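Local coordinates for LPG0439 HIT-related domain-containing protein (Legionella pneumophila subsp. pneumophila, PDB 5L0L), which is of unknown function but carries a HIT-related domain, the fold of nucleotide-binding hydrolases and transferases, in a longer protein with a transmembrane helix, at residues 43-48 / 169-174; 130-135 / 156-161. One frame throughout, in Å; residues are numbered along the deposited sequence.

Followed from the N terminus, the chain first leaves strand 35-41 and makes the turn 43-48 before strand 51-58. Strand 128-134 then supplies most of 130-135, and a long loop without regular structure brings 156-161 back over that strand, so interaction 2 closes a short loop of about 20 residues. The same loop runs on to 169-174, just ahead of helix 176-194, and there interaction 1 closes a much larger loop that wholly contains the smaller one. The two contacts adjoin: Asp157 receives Arg47 NH2 at its carbonyl and offers its N to Gln169 OE1. Together they fasten the long loop to the antiparallel sheet and to the turn beside it.

Interaction 1 (43-48 / 169-174); sequences PTDCRG and QHAIKW
Ile172 N donates to Asp45 OD1 (3.1 Å, N-H...O angle 170°) and so ties the loop ahead of helix 176-194 to the one between strands 35-41 and 51-58; the same oxygen closes an Asx turn by accepting from Arg47 N. Both backbone donors come from above the carboxylate plane, which leaves the syn side of OD1 to the Arg47 side chain. That chain is a worked example of one residue serving several partners. From CB, its CG stands anti to the carbonyl carbon and lies 3.8 Å from Ile172 CD1, the two side chains crossing at about a right angle. CD passes 3.6 Å from His170 O, which sits over one face of the guanidinium. The bend at chi3 (-58°) places NE, whose hydrogen meets Asp45 OD1 at 3.0 Å. NH2 reaches Asp45 OD2 at 2.9 Å, completing a side-on salt bridge, and also bonds to Asp157 O; Arg50 gives the same carboxylate a second cationic partner. In the guanidinium plane NH1 donates to Gln169 OE1 (2.9 Å), which also accepts from Asp157 N; the amide plane is turned 64° from the guanidinium. Within the Asx turn, Cys46 N donates to Ile172 O at 2.9 Å. The Cys46 side chain meets the indole of Trp174, whose NE1 bonds to Asn42 O: Cys46 CB sits over the ring centre in a CH-pi contact, 3.3 Å from Trp174 CE2.

Interaction 2 (130-135 / 156-161); sequences HMWGRG and FDLIAK. With SO4 (sulfate ion), chain C.
His130 meets Leu158 through its CB, 4.1 Å from Leu158 CD1, while the imidazole carries NE2 to a sulfate ion, probably from the crystallisation liquor. His130 NE2 donates to sulfate O3 at 2.9 Å and weakly to O1, and the ion also takes hydrogen bonds from His128 NE2 and from the backbone N of Gly103 and Asn105. Met131, present as selenomethionine and next on the strand, turns the other way and packs against helix 73-92, an instance of the alternation by which one strand serves two layers. Trp132 points back toward the loop. Its chi1 of 61° sets CG between the backbone N and the carbonyl carbon, and one face of the indole receives both loop residues. Phe156 stacks face to face on the five-membered ring, centroids 4.1 Å apart and planes inclined by 30°, with Trp132 NE1 3.5 Å from Phe156 CG. Leu158 lays CD2 over the six-membered ring, 3.8 Å from its centroid, as a CH-pi contact. The NE1 hydrogen goes to Gln98 OE1 on the neighbouring strand, fixing the indole while its face is packed; Leu102 of the second subunit also touches this side chain. Beyond Gly133, the chain of Arg134 bends at chi2 and chi3, and its guanidinium lies with one face toward Phe156 CB, NH2 3.7 Å from that carbon. NH1 bonds to Leu154 O and Pro150 O, and NH2 to Gln98 OE1, so the arginine also ties down the loop just before Phe156. His128 and His130, followed by Met131 and Trp132, probably match the last two histidines and closing hydrophobic pair of the His-x-His-x-His-x-x motif of HIT proteins; the shared sulfate is consistent with a phosphate-binding site.

Interaction 1 (43-48 / 169-174)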
loop_
_atom_site.group_PDB
_atom_site.type_symbol
_atom_site.label_atom_id
_atom_site.label_comp_id
_atom_site.label_asym_id
_atom_site.label_seq_id
_atom_site.Cartn_x
_atom_site.Cartn_y
_atom_site.Cartn_z
ATOM N N PRO A 43 -6.696 -2.237 16.920
ATOM C CA PRO A 43 -7.488 -2.551 18.116
ATOM C C PRO A 43 -8.949 -2.867 17.852
ATOM O O PRO A 43 -9.574 -3.474 18.719
ATOM C CB PRO A 43 -7.411 -1.280 18.982
ATOM C CG PRO A 43 -6.713 -0.259 18.177
ATOM C CD PRO A 43 -6.127 -0.868 16.946
ATOM N N THR A 44 -9.465 -2.488 16.689
ATOM C CA THR A 44 -10.895 -2.681 16.389
ATOM C C THR A 44 -11.233 -3.741 15.354
ATOM O O THR A 44 -12.410 -4.012 15.159
ATOM C CB THR A 44 -11.547 -1.351 15.972
ATOM O OG1 THR A 44 -10.967 -0.869 14.757
ATOM C CG2 THR A 44 -11.365 -0.334 17.050
ATOM N N ASP A 45 -10.234 -4.368 14.734
ATOM C CA ASP A 45 -10.483 -5.355 13.714
ATOM C C ASP A 45 -9.340 -6.373 13.702
ATOM O O ASP A 45 -8.222 -6.045 13.321
ATOM C CB ASP A 45 -10.602 -4.666 12.346
ATOM C CG ASP A 45 -11.106 -5.606 11.254
ATOM O OD1 ASP A 45 -11.583 -6.736 11.550
ATOM O OD2 ASP A 45 -11.037 -5.192 10.075
ATOM N N CYS A 46 -9.660 -7.610 14.103
ATOM C CA CYS A 46 -8.691 -8.700 14.150
ATOM C C CYS A 46 -8.572 -9.465 12.865
ATOM O O CYS A 46 -7.654 -10.281 12.726
ATOM C CB CYS A 46 -9.033 -9.690 15.279
ATOM S SG CYS A 46 -10.562 -10.616 15.096
ATOM N N ARG A 47 -9.465 -9.213 11.898
ATOM C CA ARG A 47 -9.420 -9.970 10.643
ATOM C C ARG A 47 -8.068 -9.797 9.934
ATOM O O ARG A 47 -7.529 -8.677 9.848
ATOM C CB ARG A 47 -10.515 -9.543 9.683
ATOM C CG ARG A 47 -11.929 -9.756 10.233
ATOM C CD ARG A 47 -12.978 -9.235 9.283
ATOM N NE ARG A 47 -12.750 -7.814 9.029
ATOM C CZ ARG A 47 -12.951 -7.186 7.873
ATOM N NH1 ARG A 47 -13.461 -7.808 6.820
ATOM N NH2 ARG A 47 -12.667 -5.910 7.787
ATOM N N GLY A 48 -7.545 -10.904 9.423
ATOM C CA GLY A 48 -6.278 -10.919 8.715
ATOM C C GLY A 48 -5.058 -10.546 9.569
ATOM O O GLY A 48 -4.002 -10.241 9.020
ATOM N N GLN A 169 -19.171 -6.976 4.685
ATOM C CA GLN A 169 -18.176 -7.313 5.698
ATOM C C GLN A 169 -18.284 -6.344 6.830
ATOM O O GLN A 169 -18.810 -5.261 6.674
ATOM C CB GLN A 169 -16.743 -7.196 5.139
ATOM C CG GLN A 169 -16.442 -8.180 4.043
ATOM C CD GLN A 169 -15.114 -7.888 3.348
ATOM O OE1 GLN A 169 -14.129 -7.531 3.982
ATOM N NE2 GLN A 169 -15.094 -8.081 2.041
ATOM N N HIS A 170 -17.734 -6.716 7.977
ATOM C CA HIS A 170 -17.610 -5.790 9.089
ATOM C C HIS A 170 -16.383 -6.136 9.935
ATOM O O HIS A 170 -15.896 -7.265 9.915
ATOM C CB HIS A 170 -18.869 -5.809 9.970
ATOM C CG HIS A 170 -19.127 -7.137 10.584
ATOM N ND1 HIS A 170 -18.509 -7.542 11.743
ATOM C CD2 HIS A 170 -19.853 -8.191 10.160
ATOM C CE1 HIS A 170 -18.875 -8.778 12.031
ATOM N NE2 HIS A 170 -19.708 -9.186 11.091
ATOM N N ALA A 171 -15.924 -5.154 10.684
ATOM C CA ALA A 171 -14.791 -5.362 11.575
ATOM C C ALA A 171 -15.180 -6.363 12.655
ATOM O O ALA A 171 -16.340 -6.392 13.088
ATOM C CB ALA A 171 -14.384 -4.050 12.206
ATOM N N ILE A 172 -14.211 -7.157 13.098
ATOM C CA ILE A 172 -14.396 -8.101 14.194
ATOM C C ILE A 172 -13.504 -7.696 15.370
ATOM O O ILE A 172 -12.271 -7.687 15.247
ATOM C CB ILE A 172 -14.099 -9.553 13.773
ATOM C CG1 ILE A 172 -15.104 -9.930 12.668
ATOM C CG2 ILE A 172 -14.207 -10.500 14.979
ATOM C CD1 ILE A 172 -14.905 -11.283 12.087
ATOM N N LYS A 173 -14.143 -7.412 16.514
ATOM C CA LYS A 173 -13.419 -6.989 17.706
ATOM C C LYS A 173 -12.568 -8.134 18.232
ATOM O O LYS A 173 -12.894 -9.306 18.034
ATOM C CB LYS A 173 -14.385 -6.546 18.826
ATOM C CG LYS A 173 -15.190 -5.323 18.460
ATOM C CD LYS A 173 -14.646 -4.008 19.035
ATOM C CE LYS A 173 -15.685 -2.892 18.945
ATOM N NZ LYS A 173 -15.110 -1.709 18.219
ATOM N N TRP A 174 -11.461 -7.790 18.864
ATOM C CA TRP A 174 -10.541 -8.798 19.415
ATOM C C TRP A 174 -11.106 -9.503 20.651
ATOM O O TRP A 174 -11.542 -8.850 21.598
ATOM C CB TRP A 174 -9.195 -8.146 19.823
ATOM C CG TRP A 174 -8.233 -8.027 18.759
ATOM C CD1 TRP A 174 -7.866 -6.887 18.113
ATOM C CD2 TRP A 174 -7.453 -9.079 18.188
ATOM N NE1 TRP A 174 -6.935 -7.168 17.141
ATOM C CE2 TRP A 174 -6.650 -8.504 17.176
ATOM C CE3 TRP A 174 -7.368 -10.462 18.413
ATOM C CZ2 TRP A 174 -5.756 -9.264 16.406
ATOM C CZ3 TRP A 174 -6.502 -11.197 17.655
ATOM C CH2 TRP A 174 -5.698 -10.609 16.666
HETATM O O HOH W 1 -11.452 -5.082 19.545
HETATM O O HOH W 2 -14.731 -2.960 15.767
HETATM O O HOH W 3 -5.657 -6.921 14.248
#

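Interaction 2 (130-135 / 156-161)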
loop_
_atom_site.group_PDB
_atom_site.type_symbol
_atom_site.label_atom_id
_atom_site.label_comp_id
_atom_site.label_asym_id
_atom_site.label_seq_id
_atom_site.Cartn_x
_atom_site.Cartn_y
_atom_site.Cartn_z
ATOM N N HIS A 130 -2.157 0.343 6.532
ATOM C CA HIS A 130 -2.743 -0.897 7.064
ATOM C C HIS A 130 -2.085 -2.051 6.343
ATOM O O HIS A 130 -1.842 -1.973 5.150
ATOM C CB HIS A 130 -4.239 -0.950 6.757
ATOM C CG HIS A 130 -4.988 0.213 7.293
ATOM N ND1 HIS A 130 -5.401 0.273 8.600
ATOM C CD2 HIS A 130 -5.322 1.398 6.725
ATOM C CE1 HIS A 130 -5.971 1.452 8.816
ATOM N NE2 HIS A 130 -5.977 2.130 7.679
HETATM N N MSE A 131 -1.850 -3.139 7.059
HETATM C CA MSE A 131 -1.283 -4.357 6.461
HETATM C C MSE A 131 -1.982 -5.559 7.098
HETATM O O MSE A 131 -2.401 -5.501 8.278
HETATM C CB MSE A 131 0.234 -4.387 6.680
HETATM C CG MSE A 131 0.862 -5.606 6.061
HETATM SE SE MSE A 131 2.838 -5.615 6.234
HETATM C CE MSE A 131 3.224 -4.013 5.185
ATOM N N TRP A 132 -2.177 -6.615 6.317
ATOM C CA TRP A 132 -2.870 -7.809 6.810
ATOM C C TRP A 132 -2.480 -8.990 5.954
ATOM O O TRP A 132 -1.758 -8.832 4.937
ATOM C CB TRP A 132 -4.403 -7.591 6.799
ATOM C CG TRP A 132 -4.920 -7.325 5.423
ATOM C CD1 TRP A 132 -5.474 -8.232 4.566
ATOM C CD2 TRP A 132 -4.918 -6.065 4.724
ATOM N NE1 TRP A 132 -5.782 -7.626 3.365
ATOM C CE2 TRP A 132 -5.466 -6.301 3.439
ATOM C CE3 TRP A 132 -4.503 -4.764 5.050
ATOM C CZ2 TRP A 132 -5.629 -5.290 2.489
ATOM C CZ3 TRP A 132 -4.613 -3.777 4.087
ATOM C CH2 TRP A 132 -5.162 -4.038 2.823
ATOM N N GLY A 133 -2.906 -10.165 6.380
ATOM C CA GLY A 133 -2.588 -11.425 5.672
ATOM C C GLY A 133 -3.838 -12.058 5.076
ATOM O O GLY A 133 -4.960 -11.904 5.623
ATOM N N ARG A 134 -3.640 -12.778 3.967
ATOM C CA ARG A 134 -4.660 -13.575 3.318
ATOM C C ARG A 134 -4.278 -15.059 3.295
ATOM O O ARG A 134 -3.106 -15.441 3.163
ATOM C CB ARG A 134 -4.947 -13.078 1.878
ATOM C CG ARG A 134 -5.255 -11.584 1.767
ATOM C CD ARG A 134 -6.537 -11.193 2.523
ATOM N NE ARG A 134 -7.722 -11.850 1.985
ATOM C CZ ARG A 134 -8.376 -11.447 0.887
ATOM N NH1 ARG A 134 -9.412 -12.139 0.484
ATOM N NH2 ARG A 134 -8.014 -10.355 0.195
ATOM N N GLY A 135 -5.302 -15.877 3.335
ATOM C CA GLY A 135 -5.156 -17.316 3.353
ATOM C C GLY A 135 -6.465 -17.978 3.732
ATOM O O GLY A 135 -7.522 -17.394 3.500
ATOM N N PHE A 156 -10.678 -7.625 0.428
ATOM C CA PHE A 156 -10.703 -7.403 1.876
ATOM C C PHE A 156 -11.130 -5.957 2.131
ATOM O O PHE A 156 -10.462 -5.020 1.678
ATOM C CB PHE A 156 -9.318 -7.665 2.453
ATOM C CG PHE A 156 -9.264 -7.715 3.964
ATOM C CD1 PHE A 156 -9.474 -6.577 4.726
ATOM C CD2 PHE A 156 -8.961 -8.898 4.618
ATOM C CE1 PHE A 156 -9.391 -6.613 6.129
ATOM C CE2 PHE A 156 -8.885 -8.939 6.003
ATOM C CZ PHE A 156 -9.082 -7.808 6.756
ATOM N N ASP A 157 -12.269 -5.749 2.781
ATOM C CA ASP A 157 -12.766 -4.393 3.001
ATOM C C ASP A 157 -12.250 -3.884 4.340
ATOM O O ASP A 157 -12.570 -4.460 5.381
ATOM C CB ASP A 157 -14.302 -4.334 2.952
ATOM C CG ASP A 157 -14.810 -2.919 2.722
ATOM O OD1 ASP A 157 -14.426 -1.951 3.448
ATOM O OD2 ASP A 157 -15.586 -2.727 1.760
ATOM N N LEU A 158 -11.441 -2.816 4.312
ATOM C CA LEU A 158 -10.860 -2.256 5.533
ATOM C C LEU A 158 -11.851 -1.450 6.382
ATOM O O LEU A 158 -11.522 -1.120 7.524
ATOM C CB LEU A 158 -9.601 -1.421 5.237
ATOM C CG LEU A 158 -8.444 -2.244 4.670
ATOM C CD1 LEU A 158 -7.363 -1.324 4.136
ATOM C CD2 LEU A 158 -7.830 -3.234 5.670
ATOM N N ILE A 159 -13.027 -1.158 5.817
ATOM C CA ILE A 159 -14.182 -0.568 6.484
ATOM C C ILE A 159 -13.995 0.939 6.581
ATOM O O ILE A 159 -13.189 1.413 7.380
ATOM C CB ILE A 159 -14.501 -1.109 7.911
ATOM C CG1 ILE A 159 -14.499 -2.621 8.001
ATOM C CG2 ILE A 159 -15.885 -0.589 8.362
ATOM C CD1 ILE A 159 -15.424 -3.339 7.035
ATOM N N ALA A 160 -14.688 1.695 5.745
ATOM C CA ALA A 160 -14.700 3.149 5.837
ATOM C C ALA A 160 -15.862 3.565 6.746
ATOM O O ALA A 160 -16.920 2.950 6.690
ATOM C CB ALA A 160 -14.882 3.741 4.440
ATOM N N LYS A 161 -15.667 4.572 7.589
ATOM C CA LYS A 161 -16.772 5.118 8.416
ATOM C C LYS A 161 -17.904 5.689 7.571
ATOM O O LYS A 161 -19.074 5.520 7.890
ATOM C CB LYS A 161 -16.255 6.211 9.348
ATOM C CG LYS A 161 -15.461 5.620 10.480
ATOM C CD LYS A 161 -14.881 6.653 11.438
ATOM C CE LYS A 161 -13.851 5.943 12.307
ATOM N NZ LYS A 161 -13.644 6.581 13.633
HETATM S S SO4 C . -8.016 4.888 7.378
HETATM O O1 SO4 C . -7.470 4.894 8.767
HETATM O O2 SO4 C . -8.716 6.165 7.314
HETATM O O3 SO4 C . -6.783 4.733 6.616
HETATM O O4 SO4 C . -8.886 3.716 7.553
#